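Local coordinates for putative exported protein (Bacteroides fragilis NCTC 9343, PDB 3IEE) that is of unknown function but is probably an exported, lipid-anchored, all-helical protein, at residues 67-72 against 102-107; 83-88 against 149-154; 158-163 against 167-172; 205-210 against 238-243. All coordinates share one frame; numbering follows the deposited sequence.

Contact 1: 67-72 against 102-107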
loop_
_atom_site.group_PDB
_atom_site.type_symbol
_atom_site.label_atom_id
_atom_site.label_comp_id
_atom_site.label_asym_id
_atom_site.label_seq_id
_atom_site.Cartn_x
_atom_site.Cartn_y
_atom_site.Cartn_z
ATOM N N PRO A 67 16.908 -5.120 -8.583
ATOM C CA PRO A 67 16.171 -6.194 -7.903
ATOM C C PRO A 67 15.359 -7.008 -8.926
ATOM O O PRO A 67 14.684 -6.446 -9.780
ATOM C CB PRO A 67 15.268 -5.464 -6.907
ATOM C CG PRO A 67 15.290 -4.058 -7.265
ATOM C CD PRO A 67 16.514 -3.783 -8.085
ATOM N N PRO A 68 15.461 -8.331 -8.865
ATOM C CA PRO A 68 14.710 -9.218 -9.770
ATOM C C PRO A 68 13.213 -9.260 -9.390
ATOM O O PRO A 68 12.844 -8.979 -8.245
ATOM C CB PRO A 68 15.355 -10.572 -9.502
ATOM C CG PRO A 68 15.774 -10.486 -8.064
ATOM C CD PRO A 68 16.254 -9.084 -7.869
ATOM N N ALA A 69 12.349 -9.562 -10.346
ATOM C CA ALA A 69 10.914 -9.640 -10.040
ATOM C C ALA A 69 10.690 -10.996 -9.394
ATOM O O ALA A 69 10.986 -12.034 -10.027
ATOM C CB ALA A 69 10.070 -9.528 -11.309
ATOM N N VAL A 70 10.190 -10.991 -8.164
ATOM C CA VAL A 70 9.835 -12.254 -7.486
ATOM C C VAL A 70 8.614 -12.937 -8.132
ATOM O O VAL A 70 7.721 -12.283 -8.670
ATOM C CB VAL A 70 9.589 -12.063 -5.946
ATOM C CG1 VAL A 70 10.885 -11.519 -5.270
ATOM C CG2 VAL A 70 8.341 -11.188 -5.653
ATOM N N VAL A 71 8.604 -14.255 -8.067
ATOM C CA VAL A 71 7.489 -15.051 -8.573
ATOM C C VAL A 71 6.275 -14.761 -7.704
ATOM O O VAL A 71 6.376 -14.653 -6.469
ATOM C CB VAL A 71 7.783 -16.597 -8.531
ATOM C CG1 VAL A 71 8.060 -17.072 -7.095
ATOM C CG2 VAL A 71 6.628 -17.387 -9.122
ATOM N N SER A 72 5.136 -14.634 -8.368
ATOM C CA SER A 72 3.863 -14.405 -7.711
ATOM C C SER A 72 3.530 -15.568 -6.766
ATOM O O SER A 72 3.602 -16.742 -7.177
ATOM C CB SER A 72 2.781 -14.273 -8.785
ATOM O OG SER A 72 1.489 -14.176 -8.216
ATOM N N GLN A 102 -0.919 -8.286 -15.106
ATOM C CA GLN A 102 -0.632 -7.993 -16.536
ATOM C C GLN A 102 0.323 -6.800 -16.660
ATOM O O GLN A 102 1.305 -6.875 -17.400
ATOM C CB GLN A 102 -1.919 -7.742 -17.338
ATOM C CG GLN A 102 -2.692 -9.040 -17.701
ATOM C CD GLN A 102 -3.961 -8.838 -18.564
ATOM O OE1 GLN A 102 -4.157 -7.786 -19.171
ATOM N NE2 GLN A 102 -4.823 -9.863 -18.597
ATOM N N ALA A 103 0.048 -5.720 -15.916
ATOM C CA ALA A 103 0.912 -4.538 -15.946
ATOM C C ALA A 103 2.313 -4.857 -15.462
ATOM O O ALA A 103 3.299 -4.373 -16.041
ATOM C CB ALA A 103 0.305 -3.357 -15.184
ATOM N N ARG A 104 2.413 -5.719 -14.450
ATOM C CA ARG A 104 3.689 -6.091 -13.874
ATOM C C ARG A 104 4.508 -6.947 -14.854
ATOM O O ARG A 104 5.704 -6.707 -15.020
ATOM C CB ARG A 104 3.436 -6.819 -12.558
ATOM C CG ARG A 104 4.664 -7.200 -11.800
ATOM C CD ARG A 104 4.283 -7.745 -10.426
ATOM N NE ARG A 104 5.482 -8.147 -9.680
ATOM C CZ ARG A 104 6.096 -9.300 -9.848
ATOM N NH1 ARG A 104 5.610 -10.185 -10.694
ATOM N NH2 ARG A 104 7.171 -9.580 -9.139
ATOM N N THR A 105 3.846 -7.920 -15.492
ATOM C CA THR A 105 4.438 -8.736 -16.563
ATOM C C THR A 105 5.052 -7.878 -17.641
ATOM O O THR A 105 6.236 -8.045 -17.989
ATOM C CB THR A 105 3.391 -9.677 -17.184
ATOM O OG1 THR A 105 2.894 -10.528 -16.152
ATOM C CG2 THR A 105 4.049 -10.513 -18.316
ATOM N N GLU A 106 4.274 -6.906 -18.098
ATOM C CA GLU A 106 4.682 -5.983 -19.156
ATOM C C GLU A 106 5.871 -5.129 -18.701
ATOM O O GLU A 106 6.846 -4.941 -19.425
ATOM C CB GLU A 106 3.526 -5.052 -19.493
ATOM C CG GLU A 106 2.393 -5.695 -20.259
ATOM C CD GLU A 106 1.641 -4.655 -21.067
ATOM O OE1 GLU A 106 2.192 -4.229 -22.125
ATOM O OE2 GLU A 106 0.532 -4.271 -20.630
ATOM N N PHE A 107 5.767 -4.605 -17.490
ATOM C CA PHE A 107 6.794 -3.730 -16.944
ATOM C C PHE A 107 8.136 -4.438 -16.983
ATOM O O PHE A 107 9.156 -3.874 -17.413
ATOM C CB PHE A 107 6.457 -3.386 -15.489
ATOM C CG PHE A 107 7.469 -2.481 -14.812
ATOM C CD1 PHE A 107 7.360 -1.104 -14.916
ATOM C CD2 PHE A 107 8.474 -3.010 -13.995
ATOM C CE1 PHE A 107 8.242 -0.274 -14.262
ATOM C CE2 PHE A 107 9.380 -2.161 -13.348
ATOM C CZ PHE A 107 9.252 -0.788 -13.486
HETATM O O HOH W 1 6.912 -12.618 -11.669
#

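Contact 2: 83-88 against 149-154. With EDO (1,2-ethanediol), chain G.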
loop_
_atom_site.group_PDB
_atom_site.type_symbol
_atom_site.label_atom_id
_atom_site.label_comp_id
_atom_site.label_asym_id
_atom_site.label_seq_id
_atom_site.Cartn_x
_atom_site.Cartn_y
_atom_site.Cartn_z
ATOM N N ASN A 83 -17.339 -16.270 -1.651
ATOM C CA ASN A 83 -18.701 -15.765 -1.631
ATOM C C ASN A 83 -19.050 -14.932 -0.385
ATOM O O ASN A 83 -20.195 -14.463 -0.202
ATOM C CB ASN A 83 -19.723 -16.900 -1.883
ATOM C CG ASN A 83 -19.807 -17.920 -0.740
ATOM O OD1 ASN A 83 -19.115 -17.761 0.307
ATOM N ND2 ASN A 83 -20.691 -18.906 -0.892
ATOM N N CYS A 84 -18.055 -14.761 0.474
ATOM C CA CYS A 84 -18.099 -13.790 1.558
ATOM C C CYS A 84 -18.133 -12.363 1.011
ATOM O O CYS A 84 -18.504 -11.436 1.743
ATOM C CB CYS A 84 -16.916 -13.991 2.524
ATOM S SG CYS A 84 -15.334 -13.824 1.805
ATOM N N PHE A 85 -17.817 -12.209 -0.276
ATOM C CA PHE A 85 -17.950 -10.929 -0.984
ATOM C C PHE A 85 -19.102 -11.073 -1.982
ATOM O O PHE A 85 -19.327 -12.201 -2.510
ATOM C CB PHE A 85 -16.679 -10.604 -1.743
ATOM C CG PHE A 85 -15.467 -10.445 -0.852
ATOM C CD1 PHE A 85 -15.298 -9.328 -0.051
ATOM C CD2 PHE A 85 -14.497 -11.429 -0.816
ATOM C CE1 PHE A 85 -14.189 -9.206 0.740
ATOM C CE2 PHE A 85 -13.388 -11.292 -0.017
ATOM C CZ PHE A 85 -13.237 -10.217 0.762
ATOM N N ASN A 86 -19.790 -9.960 -2.252
ATOM C CA ASN A 86 -20.872 -9.998 -3.233
ATOM C C ASN A 86 -20.303 -10.116 -4.651
ATOM O O ASN A 86 -19.118 -9.913 -4.852
ATOM C CB ASN A 86 -21.840 -8.823 -3.045
ATOM C CG ASN A 86 -21.180 -7.488 -3.217
ATOM O OD1 ASN A 86 -20.367 -7.292 -4.130
ATOM N ND2 ASN A 86 -21.504 -6.560 -2.333
ATOM N N GLU A 87 -21.140 -10.470 -5.616
ATOM C CA GLU A 87 -20.636 -10.877 -6.921
ATOM C C GLU A 87 -19.889 -9.714 -7.569
ATOM O O GLU A 87 -18.865 -9.926 -8.204
ATOM C CB GLU A 87 -21.765 -11.390 -7.827
ATOM C CG GLU A 87 -22.313 -12.749 -7.364
ATOM C CD GLU A 87 -21.270 -13.839 -7.362
ATOM O OE1 GLU A 87 -20.884 -14.307 -8.463
ATOM O OE2 GLU A 87 -20.833 -14.229 -6.258
ATOM N N GLU A 88 -20.398 -8.508 -7.376
ATOM C CA GLU A 88 -19.769 -7.336 -7.973
ATOM C C GLU A 88 -18.349 -7.114 -7.430
ATOM O O GLU A 88 -17.410 -6.763 -8.156
ATOM C CB GLU A 88 -20.603 -6.105 -7.674
ATOM C CG GLU A 88 -19.991 -4.837 -8.231
ATOM C CD GLU A 88 -20.951 -3.690 -8.134
ATOM O OE1 GLU A 88 -21.977 -3.743 -8.856
ATOM O OE2 GLU A 88 -20.689 -2.765 -7.331
ATOM N N ASP A 149 -9.031 -0.316 -1.343
ATOM C CA ASP A 149 -10.247 0.516 -1.290
ATOM C C ASP A 149 -11.535 -0.317 -1.391
ATOM O O ASP A 149 -12.482 -0.051 -0.691
ATOM C CB ASP A 149 -10.283 1.546 -2.411
ATOM C CG ASP A 149 -9.226 2.683 -2.267
ATOM O OD1 ASP A 149 -8.613 2.877 -1.202
ATOM O OD2 ASP A 149 -9.012 3.358 -3.314
ATOM N N ILE A 150 -11.534 -1.320 -2.266
ATOM C CA ILE A 150 -12.656 -2.267 -2.417
ATOM C C ILE A 150 -12.921 -2.999 -1.109
ATOM O O ILE A 150 -14.091 -3.130 -0.655
ATOM C CB ILE A 150 -12.374 -3.258 -3.579
ATOM C CG1 ILE A 150 -12.440 -2.520 -4.934
ATOM C CG2 ILE A 150 -13.348 -4.457 -3.550
ATOM C CD1 ILE A 150 -11.722 -3.226 -6.053
ATOM N N LEU A 151 -11.837 -3.479 -0.500
ATOM C CA LEU A 151 -11.931 -4.307 0.734
ATOM C C LEU A 151 -12.373 -3.539 1.983
ATOM O O LEU A 151 -13.034 -4.107 2.909
ATOM C CB LEU A 151 -10.608 -5.013 0.989
ATOM C CG LEU A 151 -10.267 -6.070 -0.065
ATOM C CD1 LEU A 151 -8.833 -6.579 0.164
ATOM C CD2 LEU A 151 -11.246 -7.266 -0.098
ATOM N N SER A 152 -11.970 -2.270 2.046
ATOM C CA SER A 152 -12.150 -1.470 3.255
ATOM C C SER A 152 -13.527 -1.540 3.952
ATOM O O SER A 152 -13.625 -1.773 5.174
ATOM C CB SER A 152 -11.716 -0.032 2.940
ATOM O OG SER A 152 -11.816 0.732 4.112
ATOM N N PRO A 153 -14.608 -1.293 3.203
ATOM C CA PRO A 153 -15.940 -1.376 3.831
ATOM C C PRO A 153 -16.290 -2.754 4.397
ATOM O O PRO A 153 -16.939 -2.864 5.471
ATOM C CB PRO A 153 -16.897 -0.947 2.706
ATOM C CG PRO A 153 -16.141 -0.892 1.477
ATOM C CD PRO A 153 -14.664 -0.902 1.787
ATOM N N PHE A 154 -15.815 -3.802 3.721
ATOM C CA PHE A 154 -16.140 -5.181 4.093
ATOM C C PHE A 154 -15.303 -5.653 5.267
ATOM O O PHE A 154 -15.822 -6.334 6.162
ATOM C CB PHE A 154 -15.971 -6.080 2.880
ATOM C CG PHE A 154 -16.834 -5.625 1.739
ATOM C CD1 PHE A 154 -18.212 -5.406 1.969
ATOM C CD2 PHE A 154 -16.294 -5.238 0.541
ATOM C CE1 PHE A 154 -19.060 -4.904 0.948
ATOM C CE2 PHE A 154 -17.151 -4.755 -0.507
ATOM C CZ PHE A 154 -18.520 -4.569 -0.273
HETATM C C1 EDO G . -16.652 -14.469 -8.589
HETATM O O1 EDO G . -15.881 -15.558 -9.072
HETATM C C2 EDO G . -18.030 -14.378 -9.204
HETATM O O2 EDO G . -18.422 -12.991 -9.282
#

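Contact 3: 158-163 against 167-172. With EDO (1,2-ethanediol), chain B.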
loop_
_atom_site.group_PDB
_atom_site.type_symbol
_atom_site.label_atom_id
_atom_site.label_comp_id
_atom_site.label_asym_id
_atom_site.label_seq_id
_atom_site.Cartn_x
_atom_site.Cartn_y
_atom_site.Cartn_z
ATOM N N ALA A 158 -16.545 -6.879 8.962
ATOM C CA ALA A 158 -16.033 -8.170 9.455
ATOM C C ALA A 158 -15.453 -7.986 10.872
ATOM O O ALA A 158 -15.689 -8.826 11.790
ATOM C CB ALA A 158 -15.001 -8.724 8.489
ATOM N N GLU A 159 -14.720 -6.889 11.056
ATOM C CA GLU A 159 -14.217 -6.537 12.413
ATOM C C GLU A 159 -15.297 -6.402 13.459
ATOM O O GLU A 159 -15.149 -6.844 14.600
ATOM C CB GLU A 159 -13.318 -5.279 12.382
ATOM C CG GLU A 159 -12.065 -5.420 11.595
ATOM C CD GLU A 159 -11.339 -4.099 11.334
ATOM O OE1 GLU A 159 -11.848 -3.070 11.783
ATOM O OE2 GLU A 159 -10.283 -4.113 10.628
ATOM N N LEU A 160 -16.383 -5.747 13.107
ATOM C CA LEU A 160 -17.486 -5.542 14.023
ATOM C C LEU A 160 -18.035 -6.891 14.474
ATOM O O LEU A 160 -18.378 -7.068 15.652
ATOM C CB LEU A 160 -18.584 -4.731 13.349
ATOM C CG LEU A 160 -18.297 -3.257 13.140
ATOM C CD1 LEU A 160 -19.264 -2.681 12.155
ATOM C CD2 LEU A 160 -18.406 -2.552 14.463
ATOM N N VAL A 161 -18.110 -7.849 13.561
ATOM C CA VAL A 161 -18.538 -9.216 13.943
ATOM C C VAL A 161 -17.552 -9.919 14.906
ATOM O O VAL A 161 -17.952 -10.496 15.950
ATOM C CB VAL A 161 -18.823 -10.100 12.655
ATOM C CG1 VAL A 161 -19.031 -11.603 12.996
ATOM C CG2 VAL A 161 -20.011 -9.574 11.881
ATOM N N LEU A 162 -16.280 -9.918 14.538
ATOM C CA LEU A 162 -15.288 -10.624 15.291
ATOM C C LEU A 162 -14.995 -9.989 16.652
ATOM O O LEU A 162 -14.522 -10.681 17.558
ATOM C CB LEU A 162 -14.026 -10.784 14.460
ATOM C CG LEU A 162 -14.172 -11.642 13.154
ATOM C CD1 LEU A 162 -12.875 -11.707 12.372
ATOM C CD2 LEU A 162 -14.663 -13.030 13.505
ATOM N N LEU A 163 -15.303 -8.701 16.815
ATOM C CA LEU A 163 -14.975 -7.976 18.045
ATOM C C LEU A 163 -16.192 -7.679 18.891
ATOM O O LEU A 163 -16.134 -6.874 19.837
ATOM C CB LEU A 163 -14.264 -6.659 17.683
ATOM C CG LEU A 163 -12.908 -6.820 17.050
ATOM C CD1 LEU A 163 -12.415 -5.423 16.456
ATOM C CD2 LEU A 163 -11.896 -7.426 18.050
ATOM N N PRO A 167 -14.531 -5.344 24.856
ATOM C CA PRO A 167 -14.768 -3.985 25.373
ATOM C C PRO A 167 -13.888 -2.915 24.700
ATOM O O PRO A 167 -14.213 -1.738 24.803
ATOM C CB PRO A 167 -14.417 -4.100 26.868
ATOM C CG PRO A 167 -13.563 -5.283 26.992
ATOM C CD PRO A 167 -13.992 -6.245 25.889
ATOM N N LEU A 168 -12.810 -3.330 24.039
ATOM C CA LEU A 168 -11.932 -2.400 23.305
ATOM C C LEU A 168 -12.102 -2.431 21.784
ATOM O O LEU A 168 -11.217 -1.962 21.053
ATOM C CB LEU A 168 -10.485 -2.667 23.650
ATOM C CG LEU A 168 -10.117 -2.617 25.125
ATOM C CD1 LEU A 168 -8.697 -3.021 25.279
ATOM C CD2 LEU A 168 -10.369 -1.224 25.710
ATOM N N LYS A 169 -13.254 -2.902 21.311
ATOM C CA LYS A 169 -13.532 -2.955 19.872
ATOM C C LYS A 169 -13.246 -1.629 19.174
ATOM O O LYS A 169 -12.563 -1.614 18.169
ATOM C CB LYS A 169 -14.986 -3.381 19.669
ATOM C CG LYS A 169 -15.535 -3.231 18.251
ATOM C CD LYS A 169 -16.928 -3.821 18.155
ATOM C CE LYS A 169 -18.007 -2.894 18.613
ATOM N NZ LYS A 169 -19.067 -3.714 19.328
ATOM N N ALA A 170 -13.793 -0.515 19.676
ATOM C CA ALA A 170 -13.564 0.784 19.000
ATOM C C ALA A 170 -12.080 1.134 18.874
ATOM O O ALA A 170 -11.595 1.598 17.801
ATOM C CB ALA A 170 -14.325 1.953 19.693
ATOM N N GLN A 171 -11.343 0.923 19.958
ATOM C CA GLN A 171 -9.914 1.236 19.988
ATOM C C GLN A 171 -9.155 0.325 19.001
ATOM O O GLN A 171 -8.358 0.775 18.162
ATOM C CB GLN A 171 -9.354 1.119 21.418
ATOM C CG GLN A 171 -9.914 2.163 22.412
ATOM C CD GLN A 171 -11.326 1.939 22.875
ATOM O OE1 GLN A 171 -11.896 0.864 22.666
ATOM N NE2 GLN A 171 -11.905 2.935 23.588
ATOM N N ILE A 172 -9.433 -0.974 19.072
ATOM C CA ILE A 172 -8.805 -1.953 18.160
ATOM C C ILE A 172 -9.060 -1.578 16.677
ATOM O O ILE A 172 -8.136 -1.546 15.837
ATOM C CB ILE A 172 -9.293 -3.405 18.480
ATOM C CG1 ILE A 172 -8.863 -3.835 19.885
ATOM C CG2 ILE A 172 -8.732 -4.403 17.431
ATOM C CD1 ILE A 172 -9.646 -5.065 20.437
HETATM C C1 EDO B . -7.495 -4.236 8.460
HETATM O O1 EDO B . -6.604 -4.798 9.414
HETATM C C2 EDO B . -8.507 -5.271 7.966
HETATM O O2 EDO B . -9.321 -5.882 8.982
HETATM O O HOH W 2 -19.810 -5.140 16.983
#

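Contact 4: 205-210 against 238-243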
loop_
_atom_site.group_PDB
_atom_site.type_symbol
_atom_site.label_atom_id
_atom_site.label_comp_id
_atom_site.label_asym_id
_atom_site.label_seq_id
_atom_site.Cartn_x
_atom_site.Cartn_y
_atom_site.Cartn_z
ATOM N N ALA A 205 -5.592 14.154 5.309
ATOM C CA ALA A 205 -6.836 14.695 5.852
ATOM C C ALA A 205 -7.746 13.568 6.345
ATOM O O ALA A 205 -8.414 13.712 7.366
ATOM C CB ALA A 205 -7.558 15.576 4.759
ATOM N N GLU A 206 -7.761 12.419 5.665
ATOM C CA GLU A 206 -8.527 11.246 6.152
ATOM C C GLU A 206 -7.947 10.759 7.462
ATOM O O GLU A 206 -8.691 10.453 8.418
ATOM C CB GLU A 206 -8.491 10.090 5.170
ATOM C CG GLU A 206 -9.266 10.330 3.898
ATOM C CD GLU A 206 -9.099 9.192 2.887
ATOM O OE1 GLU A 206 -8.605 8.076 3.253
ATOM O OE2 GLU A 206 -9.458 9.453 1.703
ATOM N N LEU A 207 -6.624 10.648 7.492
ATOM C CA LEU A 207 -5.941 10.204 8.708
ATOM C C LEU A 207 -6.273 11.136 9.873
ATOM O O LEU A 207 -6.510 10.701 11.010
ATOM C CB LEU A 207 -4.452 10.068 8.461
ATOM C CG LEU A 207 -3.643 9.464 9.634
ATOM C CD1 LEU A 207 -4.175 8.126 10.155
ATOM C CD2 LEU A 207 -2.178 9.364 9.211
ATOM N N THR A 208 -6.252 12.431 9.590
ATOM C CA THR A 208 -6.596 13.425 10.617
ATOM C C THR A 208 -8.035 13.239 11.161
ATOM O O THR A 208 -8.240 13.267 12.361
ATOM C CB THR A 208 -6.366 14.824 10.089
ATOM O OG1 THR A 208 -4.970 15.004 9.768
ATOM C CG2 THR A 208 -6.809 15.877 11.125
ATOM N N LYS A 209 -9.014 13.036 10.259
ATOM C CA LYS A 209 -10.372 12.727 10.670
ATOM C C LYS A 209 -10.433 11.465 11.521
ATOM O O LYS A 209 -11.155 11.434 12.532
ATOM C CB LYS A 209 -11.296 12.558 9.461
ATOM C CG LYS A 209 -11.595 13.843 8.753
ATOM C CD LYS A 209 -12.348 13.571 7.406
ATOM C CE LYS A 209 -11.822 14.461 6.206
ATOM N NZ LYS A 209 -11.380 13.682 4.932
ATOM N N GLN A 210 -9.684 10.416 11.129
ATOM C CA GLN A 210 -9.639 9.191 11.929
ATOM C C GLN A 210 -9.073 9.482 13.327
ATOM O O GLN A 210 -9.555 8.983 14.365
ATOM C CB GLN A 210 -8.821 8.102 11.185
ATOM C CG GLN A 210 -9.549 7.652 9.914
ATOM C CD GLN A 210 -8.701 6.980 8.904
ATOM O OE1 GLN A 210 -7.543 6.630 9.141
ATOM N NE2 GLN A 210 -9.275 6.840 7.710
ATOM N N GLU A 238 -0.148 11.270 15.368
ATOM C CA GLU A 238 -0.060 12.706 15.278
ATOM C C GLU A 238 1.340 13.159 14.809
ATOM O O GLU A 238 1.464 14.026 13.934
ATOM C CB GLU A 238 -0.481 13.311 16.592
ATOM C CG GLU A 238 -0.520 14.837 16.540
ATOM C CD GLU A 238 -1.450 15.474 17.524
ATOM O OE1 GLU A 238 -2.254 14.793 18.160
ATOM O OE2 GLU A 238 -1.367 16.717 17.666
ATOM N N THR A 239 2.384 12.546 15.359
ATOM C CA THR A 239 3.756 12.812 14.894
ATOM C C THR A 239 3.925 12.503 13.412
ATOM O O THR A 239 4.575 13.246 12.654
ATOM C CB THR A 239 4.733 11.964 15.734
ATOM O OG1 THR A 239 4.627 12.427 17.086
ATOM C CG2 THR A 239 6.189 12.051 15.248
ATOM N N PHE A 240 3.343 11.393 13.003
ATOM C CA PHE A 240 3.401 10.969 11.601
ATOM C C PHE A 240 2.717 11.993 10.673
ATOM O O PHE A 240 3.267 12.391 9.645
ATOM C CB PHE A 240 2.758 9.604 11.467
ATOM C CG PHE A 240 2.728 9.086 10.067
ATOM C CD1 PHE A 240 1.634 9.317 9.214
ATOM C CD2 PHE A 240 3.756 8.307 9.614
ATOM C CE1 PHE A 240 1.606 8.771 7.893
ATOM C CE2 PHE A 240 3.736 7.787 8.335
ATOM C CZ PHE A 240 2.676 7.994 7.490
ATOM N N ILE A 241 1.521 12.423 11.061
ATOM C CA ILE A 241 0.794 13.426 10.287
ATOM C C ILE A 241 1.641 14.679 10.106
ATOM O O ILE A 241 1.754 15.231 8.998
ATOM C CB ILE A 241 -0.546 13.777 10.944
ATOM C CG1 ILE A 241 -1.544 12.597 10.900
ATOM C CG2 ILE A 241 -1.170 15.109 10.343
ATOM C CD1 ILE A 241 -2.707 12.830 11.833
ATOM N N LYS A 242 2.251 15.130 11.186
ATOM C CA LYS A 242 3.066 16.348 11.155
ATOM C C LYS A 242 4.319 16.157 10.251
ATOM O O LYS A 242 4.708 17.079 9.513
ATOM C CB LYS A 242 3.419 16.801 12.570
ATOM C CG LYS A 242 2.185 17.347 13.298
ATOM C CD LYS A 242 2.411 18.016 14.694
ATOM C CE LYS A 242 2.692 17.027 15.811
ATOM N NZ LYS A 242 2.492 17.600 17.204
ATOM N N GLN A 243 4.932 14.990 10.318
ATOM C CA GLN A 243 6.093 14.681 9.466
ATOM C C GLN A 243 5.679 14.661 7.984
ATOM O O GLN A 243 6.409 15.152 7.132
ATOM C CB GLN A 243 6.697 13.337 9.853
ATOM C CG GLN A 243 7.475 13.317 11.171
ATOM C CD GLN A 243 8.300 12.007 11.311
ATOM O OE1 GLN A 243 8.080 11.009 10.588
ATOM N NE2 GLN A 243 9.268 12.028 12.204
#

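Contact 1: 67-72 against 102-107
R104 on helix 87-119 reaches across to the backbone of V70 in the loop that follows helix 43-56, and nearly all of the contact gathers round its guanidinium group. The direct polar link is a hydrogen bond from R104 NH2 to V70 O, 2.8 Å long. It meets the oxygen on a lone pair in the carbonyl plane, although V70 O is tilted 23° from the guanidinium plane and the N-H...O angle is a bent 144°. A water supplies the second link, accepting from R104 NH1 at 2.9 Å and donating to V70 O at 3.1 Å. One carbonyl oxygen is thus held by two donors, and both terminal nitrogens of the arginine are engaged.

Two methyl groups add slight van der Waals contacts with R104 NH2, A69 CB obliquely at 3.6 Å and V70 CG2 at 4.0 Å. An extended chain with CG trans to the backbone N (chi1 -177°) carries the guanidinium away from the helix to this loop. R104 NE makes a weak hydrogen bond to M40 O at the end of helix 17-40. The arrangement is that of an arginine on a helix fastening an irregular connection to the outside of a helical bundle.

Contact 2: 83-88 against 149-154
F85 meets L151 and F154 with one end of its ring. F85 CE1 is 3.6 Å from L151 CD2, and F85 CZ is almost as near to the same methyl, at 3.7 Å; the methyl approaches the ring obliquely. F154 CB comes to the ring edge, 4.2 Å from F85 CE1. A third touch lies beside these: N86 ND2 stands 4.1 Å from F154 CZ, with the amide and ring planes almost perpendicular, at 87°.

Behind this first shell, F85 is placed by its own rotation about CA-CB, which sets CG trans to the carbonyl carbon (chi1 -62°) and sends the ring tip towards helix 123-162. Y29 of helix 17-40 makes an edge-to-face stack with F85 and also touches L151, so a third helix packs against the pair. N86 occupies the N-cap of helix 87-119, where its OD1 is hydrogen-bonded to T89 OG1; this anchors the amide whose other end lies near F154. On the far helix, P153 lies in a kink, and F154 N makes a weak bond to L151 O.

The chemistry is dispersive at the buried F85-L151 pair and polar at the exposed cap, consistent with apolar packing joining the two segments.

Contact 3: 158-163 against 167-172
L163 and K169 lie against each other where helix 123-162 ends and helix 169-189 begins. K169 leaves its helix with CG trans to the backbone N (chi1 169°), and its methylene chain runs past L163: K169 CG is 3.7 Å from L163 CB, while K169 CD comes to 3.6 Å from L163 O. The lysine then bends at its third and fourth torsions. There its aliphatic part meets L160 at about a right angle, with L160 CD2 4.2 Å from K169 CD.

That bend also takes the ammonium group to a water. K169 NZ donates to this water at 2.8 Å, and the water donates to L160 O at 2.7 Å, so a carbonyl in the last turn of helix 123-162 is joined to the lysine through solvent. The positive charge would probably interact favourably with the negative end of that helix dipole.

L163 turns its two methyl branches towards I172, and the two side chains lie at a slant to one another. L163 CD1 is 3.9 Å from I172 CG2, and L163 CD2 is 4.0 Å from I172 CD1, so each leucine branch has its own partner on the isoleucine. M173 extends this apolar patch, touching L160 and L163. Further along, E159 OE2 forms a salt bridge with R176 NE and accepts a 2.6 Å hydrogen bond from O2 of a 1,2-ethanediol molecule, probably picked up from the crystallisation liquor. The arrangement is that of a helical hairpin, in which a short loop joins helix 123-162 to helix 169-189 at one end of the protein.

Contact 4: 205-210 against 238-243
I241 reaches from helix 238-243 to L207 and T208 on helix 205-210, and its atoms can be taken in order. From CB, directed at the opposite helix, the side chain forks. CG2 goes to the threonine, lying 3.8 Å from T208 OG1. CG1, trans to the carbonyl carbon (chi1 -68°), takes the other course and packs on the leucine, 3.7 Å from L207 CD2 and 4.0 Å from L207 CG. CG1 then carries CD1 on in an extended line (chi2 166°) to T208, where CD1 lies 3.8 Å from T208 OG1 and also reaches L207 CG at 4.1 Å. The isoleucine thus lies at a slant to L207 but about at right angles to T208, whose OG1 meets it through van der Waals contact while bonding to V204 O in its own helix.

The two segments run nearly antiparallel, at 157°, with their axes 10.5 Å apart at closest approach; they belong to successive helices of an antiparallel helical bundle. V204 and L211 of helix 197-215 also touch I241, extending its packing along that helix.

L207 is shared between two neighbours. Its CD2, besides meeting I241, stands obliquely to the ring of F240, 3.8 Å from F240 CD1, and the two side chains cross at about a right angle. M182 of helix 169-189 touches both of them, and A264 of helix 255-268 touches F240.

Overall arrangement
Contact 4 is the buried one, an apolar helix-to-helix interface; contact 2 is partly buried, with an aromatic-aliphatic inner side and a polar helix cap outside. Contacts 1 and 3 lie at the surface, and both use a bridging water between a basic side chain and a backbone carbonyl, but only contact 1 adds a direct hydrogen bond. Helix 87-119 serves contacts 1 and 2, whose centres are 26 Å apart, while helix 123-162 serves contacts 2 and 3. Contact 3 joins segments from the two sequence families, DUF6845 and the DUF3829-like C-terminal domain. Contacts 1 and 4 fall in different families, on opposite sides of the chain's centre.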